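Local coordinates for protein coronin (Toxoplasma gondii, PDB 4OZU) that probably binds actin filaments, the chain here being the WD40-repeat beta-propeller domain of a longer protein, at residues V325-K337 with P346-Q360. Residues are numbered along the deposited sequence; the frame is centred on the assembly and turned at random.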
# COMPACT_ATOMS: atom_id res chain seq x y z
N VAL A 325 3.24 -14.96 -1.97
CA VAL A 325 3.67 -15.60 -0.72
C VAL A 325 4.00 -17.08 -0.92
O VAL A 325 3.53 -17.72 -1.87
CB VAL A 325 2.61 -15.47 0.42
CG1 VAL A 325 2.27 -14.00 0.67
CG2 VAL A 325 1.37 -16.31 0.13
N ASP A 326 4.81 -17.60 -0.01
CA ASP A 326 5.27 -18.98 -0.05
C ASP A 326 4.27 -19.87 0.71
O ASP A 326 4.32 -19.96 1.94
CB ASP A 326 6.67 -19.08 0.55
CG ASP A 326 7.32 -20.44 0.32
OD1 ASP A 326 6.59 -21.42 0.09
OD2 ASP A 326 8.56 -20.51 0.37
N GLN A 327 3.38 -20.51 -0.03
CA GLN A 327 2.28 -21.24 0.56
C GLN A 327 2.74 -22.46 1.34
O GLN A 327 2.13 -22.83 2.35
CB GLN A 327 1.28 -21.65 -0.52
CG GLN A 327 0.48 -20.49 -1.08
CD GLN A 327 -0.60 -20.94 -2.05
OE1 GLN A 327 -0.32 -21.66 -3.01
NE2 GLN A 327 -1.83 -20.53 -1.79
N MET A 328 3.82 -23.09 0.89
CA MET A 328 4.30 -24.29 1.56
C MET A 328 4.93 -23.98 2.92
O MET A 328 5.16 -24.89 3.72
CB MET A 328 5.30 -25.02 0.67
CG MET A 328 4.65 -25.69 -0.53
SD MET A 328 3.29 -26.79 -0.08
CE MET A 328 4.13 -27.99 0.95
N ARG A 329 5.18 -22.70 3.19
CA ARG A 329 5.73 -22.29 4.48
C ARG A 329 4.67 -21.70 5.39
O ARG A 329 4.97 -21.23 6.49
CB ARG A 329 6.85 -21.26 4.26
CG ARG A 329 8.09 -21.85 3.62
CD ARG A 329 9.30 -20.97 3.84
NE ARG A 329 9.13 -19.65 3.24
CZ ARG A 329 9.30 -18.49 3.88
NH1 ARG A 329 9.68 -18.45 5.15
NH2 ARG A 329 9.10 -17.36 3.21
N ALA A 330 3.41 -21.74 4.94
CA ALA A 330 2.30 -21.14 5.67
C ALA A 330 2.56 -19.65 5.86
O ALA A 330 2.13 -19.05 6.84
CB ALA A 330 2.07 -21.82 7.01
N GLU A 331 3.27 -19.06 4.90
CA GLU A 331 3.48 -17.62 4.88
C GLU A 331 2.22 -16.95 4.36
O GLU A 331 1.77 -17.27 3.26
CB GLU A 331 4.67 -17.26 3.98
CG GLU A 331 4.98 -15.77 3.93
CD GLU A 331 6.08 -15.45 2.94
OE1 GLU A 331 5.94 -15.81 1.75
OE2 GLU A 331 7.09 -14.83 3.36
N ILE A 332 1.65 -16.01 5.12
CA ILE A 332 0.45 -15.30 4.65
C ILE A 332 0.76 -13.86 4.22
O ILE A 332 0.01 -13.26 3.46
CB ILE A 332 -0.67 -15.30 5.70
CG1 ILE A 332 -0.30 -14.47 6.93
CG2 ILE A 332 -1.01 -16.74 6.11
CD1 ILE A 332 -1.48 -14.20 7.83
N GLY A 333 1.87 -13.32 4.72
CA GLY A 333 2.31 -12.00 4.31
C GLY A 333 3.81 -11.87 4.45
O GLY A 333 4.46 -12.67 5.15
N ARG A 334 4.38 -10.89 3.76
CA ARG A 334 5.81 -10.63 3.87
C ARG A 334 6.11 -9.14 3.74
O ARG A 334 5.69 -8.49 2.78
CB ARG A 334 6.60 -11.41 2.81
CG ARG A 334 8.10 -11.41 3.06
CD ARG A 334 8.88 -11.97 1.87
NE ARG A 334 8.33 -13.23 1.38
CZ ARG A 334 8.57 -13.73 0.17
NH1 ARG A 334 9.38 -13.09 -0.67
NH2 ARG A 334 8.01 -14.87 -0.21
N MET A 335 6.81 -8.62 4.74
CA MET A 335 7.28 -7.25 4.70
C MET A 335 8.71 -7.21 4.17
O MET A 335 9.52 -8.06 4.50
CB MET A 335 7.23 -6.63 6.10
CG MET A 335 7.74 -5.20 6.18
SD MET A 335 7.96 -4.67 7.89
CE MET A 335 6.28 -4.72 8.49
N LEU A 336 8.99 -6.21 3.34
CA LEU A 336 10.36 -5.89 2.96
C LEU A 336 10.71 -4.63 3.73
O LEU A 336 10.10 -3.58 3.52
CB LEU A 336 10.49 -5.68 1.45
CG LEU A 336 10.07 -6.90 0.63
CD1 LEU A 336 10.03 -6.57 -0.86
CD2 LEU A 336 11.02 -8.06 0.89
N LYS A 337 11.66 -4.76 4.64
CA LYS A 337 12.03 -3.71 5.57
C LYS A 337 13.39 -3.11 5.20
O LYS A 337 14.38 -3.80 5.26
CB LYS A 337 12.09 -4.28 6.99
CG LYS A 337 12.55 -3.31 8.07
CD LYS A 337 12.94 -4.07 9.33
CE LYS A 337 13.62 -3.15 10.34
NZ LYS A 337 14.50 -3.93 11.26
N PRO A 346 13.79 -9.10 4.47
CA PRO A 346 12.44 -9.66 4.43
C PRO A 346 12.00 -10.20 5.79
O PRO A 346 12.79 -10.78 6.54
CB PRO A 346 12.56 -10.80 3.41
CG PRO A 346 13.88 -10.61 2.73
CD PRO A 346 14.75 -9.90 3.70
N ILE A 347 10.71 -10.01 6.09
CA ILE A 347 10.10 -10.54 7.29
C ILE A 347 8.86 -11.32 6.89
O ILE A 347 7.91 -10.75 6.36
CB ILE A 347 9.68 -9.44 8.29
CG1 ILE A 347 10.78 -8.40 8.51
CG2 ILE A 347 9.25 -10.07 9.61
CD1 ILE A 347 12.01 -8.92 9.19
N SER A 348 8.86 -12.63 7.15
CA SER A 348 7.70 -13.46 6.87
C SER A 348 6.74 -13.43 8.06
O SER A 348 7.17 -13.38 9.21
CB SER A 348 8.11 -14.91 6.58
OG SER A 348 8.74 -15.03 5.31
N PHE A 349 5.45 -13.46 7.77
CA PHE A 349 4.43 -13.64 8.79
C PHE A 349 3.76 -14.99 8.54
O PHE A 349 3.10 -15.20 7.51
CB PHE A 349 3.44 -12.48 8.78
CG PHE A 349 4.11 -11.16 8.98
CD1 PHE A 349 4.39 -10.69 10.25
CD2 PHE A 349 4.53 -10.41 7.89
CE1 PHE A 349 5.04 -9.48 10.44
CE2 PHE A 349 5.18 -9.20 8.07
CZ PHE A 349 5.44 -8.74 9.35
N ILE A 350 3.98 -15.89 9.49
CA ILE A 350 3.71 -17.31 9.33
C ILE A 350 2.76 -17.81 10.39
O ILE A 350 2.91 -17.50 11.57
CB ILE A 350 5.03 -18.11 9.40
CG1 ILE A 350 5.91 -17.76 8.20
CG2 ILE A 350 4.77 -19.60 9.41
CD1 ILE A 350 7.36 -18.08 8.40
N VAL A 351 1.76 -18.57 9.98
CA VAL A 351 0.89 -19.27 10.92
C VAL A 351 1.59 -20.54 11.39
O VAL A 351 1.91 -21.39 10.56
CB VAL A 351 -0.46 -19.63 10.30
CG1 VAL A 351 -1.34 -20.36 11.31
CG2 VAL A 351 -1.16 -18.37 9.79
N PRO A 352 1.81 -20.69 12.71
CA PRO A 352 2.47 -21.91 13.17
C PRO A 352 1.56 -23.12 13.04
O PRO A 352 0.42 -23.09 13.51
CB PRO A 352 2.79 -21.61 14.64
CG PRO A 352 1.77 -20.61 15.04
CD PRO A 352 1.49 -19.78 13.82
N ARG A 353 2.06 -24.16 12.40
CA ARG A 353 1.31 -25.39 12.22
C ARG A 353 2.23 -26.57 12.48
O ARG A 353 3.44 -26.49 12.25
CB ARG A 353 0.71 -25.46 10.81
CG ARG A 353 -0.45 -24.50 10.59
CD ARG A 353 -1.71 -24.96 11.31
NE ARG A 353 -2.78 -23.97 11.26
CZ ARG A 353 -3.65 -23.84 10.25
NH1 ARG A 353 -3.57 -24.61 9.18
NH2 ARG A 353 -4.59 -22.90 10.32
N LYS A 354 1.66 -27.66 12.99
CA LYS A 354 2.42 -28.85 13.33
C LYS A 354 3.23 -29.33 12.13
O LYS A 354 4.46 -29.44 12.20
CB LYS A 354 1.49 -29.96 13.82
CG LYS A 354 2.18 -31.25 14.20
CD LYS A 354 1.17 -32.31 14.59
CE LYS A 354 1.84 -33.66 14.82
NZ LYS A 354 0.84 -34.74 15.03
N ASN A 355 2.55 -29.60 11.03
CA ASN A 355 3.20 -30.05 9.81
C ASN A 355 3.66 -28.86 8.99
O ASN A 355 2.89 -28.30 8.21
CB ASN A 355 2.25 -30.93 8.99
CG ASN A 355 1.67 -32.07 9.81
OD1 ASN A 355 0.45 -32.17 9.97
ND2 ASN A 355 2.53 -32.92 10.33
N GLN A 356 4.92 -28.47 9.16
CA GLN A 356 5.43 -27.27 8.52
C GLN A 356 5.83 -27.52 7.06
O GLN A 356 6.37 -26.62 6.41
CB GLN A 356 6.63 -26.73 9.29
CG GLN A 356 6.41 -26.64 10.80
CD GLN A 356 7.60 -26.05 11.53
OE1 GLN A 356 8.28 -25.16 11.02
NE2 GLN A 356 7.86 -26.55 12.73
N ASP A 357 5.54 -28.72 6.56
CA ASP A 357 5.92 -29.08 5.20
C ASP A 357 4.77 -29.73 4.42
O ASP A 357 4.98 -30.62 3.60
CB ASP A 357 7.14 -30.02 5.23
CG ASP A 357 6.91 -31.24 6.09
OD1 ASP A 357 5.87 -31.31 6.78
OD2 ASP A 357 7.78 -32.14 6.09
N VAL A 358 3.54 -29.29 4.70
CA VAL A 358 2.39 -29.65 3.88
C VAL A 358 1.46 -28.44 3.75
O VAL A 358 1.37 -27.61 4.65
CB VAL A 358 1.61 -30.88 4.44
CG1 VAL A 358 2.50 -31.73 5.35
CG2 VAL A 358 0.33 -30.46 5.17
N PHE A 359 0.78 -28.37 2.61
CA PHE A 359 -0.05 -27.22 2.27
C PHE A 359 -1.21 -27.07 3.24
O PHE A 359 -2.05 -27.96 3.37
CB PHE A 359 -0.56 -27.36 0.84
CG PHE A 359 -1.42 -26.22 0.40
CD1 PHE A 359 -1.00 -24.91 0.57
CD2 PHE A 359 -2.64 -26.45 -0.23
CE1 PHE A 359 -1.78 -23.86 0.16
CE2 PHE A 359 -3.43 -25.39 -0.64
CZ PHE A 359 -3.00 -24.10 -0.45
N GLN A 360 -1.24 -25.93 3.93
CA GLN A 360 -2.33 -25.60 4.83
C GLN A 360 -3.41 -24.87 4.03
O GLN A 360 -3.43 -23.64 3.97
CB GLN A 360 -1.83 -24.72 5.98
CG GLN A 360 -0.68 -25.33 6.76
CD GLN A 360 -1.07 -26.60 7.48
OE1 GLN A 360 -2.13 -26.68 8.10
NE2 GLN A 360 -0.22 -27.62 7.40
O HOH W 1 0.84 -24.17 4.03
O HOH W 2 3.00 -25.58 5.41
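Glu331 OE2 accepts hydrogen bonds from Ser348 OG at 2.6 Å and from Arg334 NE at 2.8 Å, the two donors approaching from opposite faces of the carboxylate. Arg334 holds the same carboxylate side-on, its NH2 meeting the syn lone pair of OE1, while Asp326 N takes the anti lone pair of OE1. With CG anti to the backbone N (chi1 -178°) and an extended chain, Glu331 carries its carboxylate alongside the strand to Ser348; Trp20 NE1 of strand 16-25 also bonds Ser348 OG. Arg329 NH2 adds a salt bridge to Glu331 OE2, and Arg329 NE another to Asp326 OD2, met from above the carboxylate plane; the two arginines probably keep the buried Glu331 carboxylate ionised. Strands 331-339 and 343-350 form an antiparallel hairpin within one blade of the propeller, whose register shifts by one at a classic beta bulge in which Ile332 and Gly333 both face Phe349: Ile332 N reaches Phe349 O at 2.9 Å, and Phe349 N bonds Gly333 O. On the face that carries Met335 and Phe349, the Phe349 ring turns its edge to Met335, Phe349 CE2 lying 3.8 Å from Met335 CB, and meets Tyr294 edge-to-face. Beyond the strands, Met328 SD packs 4.0 Å from Phe359 CB, and one water joins Gln327 O to Gln360 N, a second Met328 O to Val358 O.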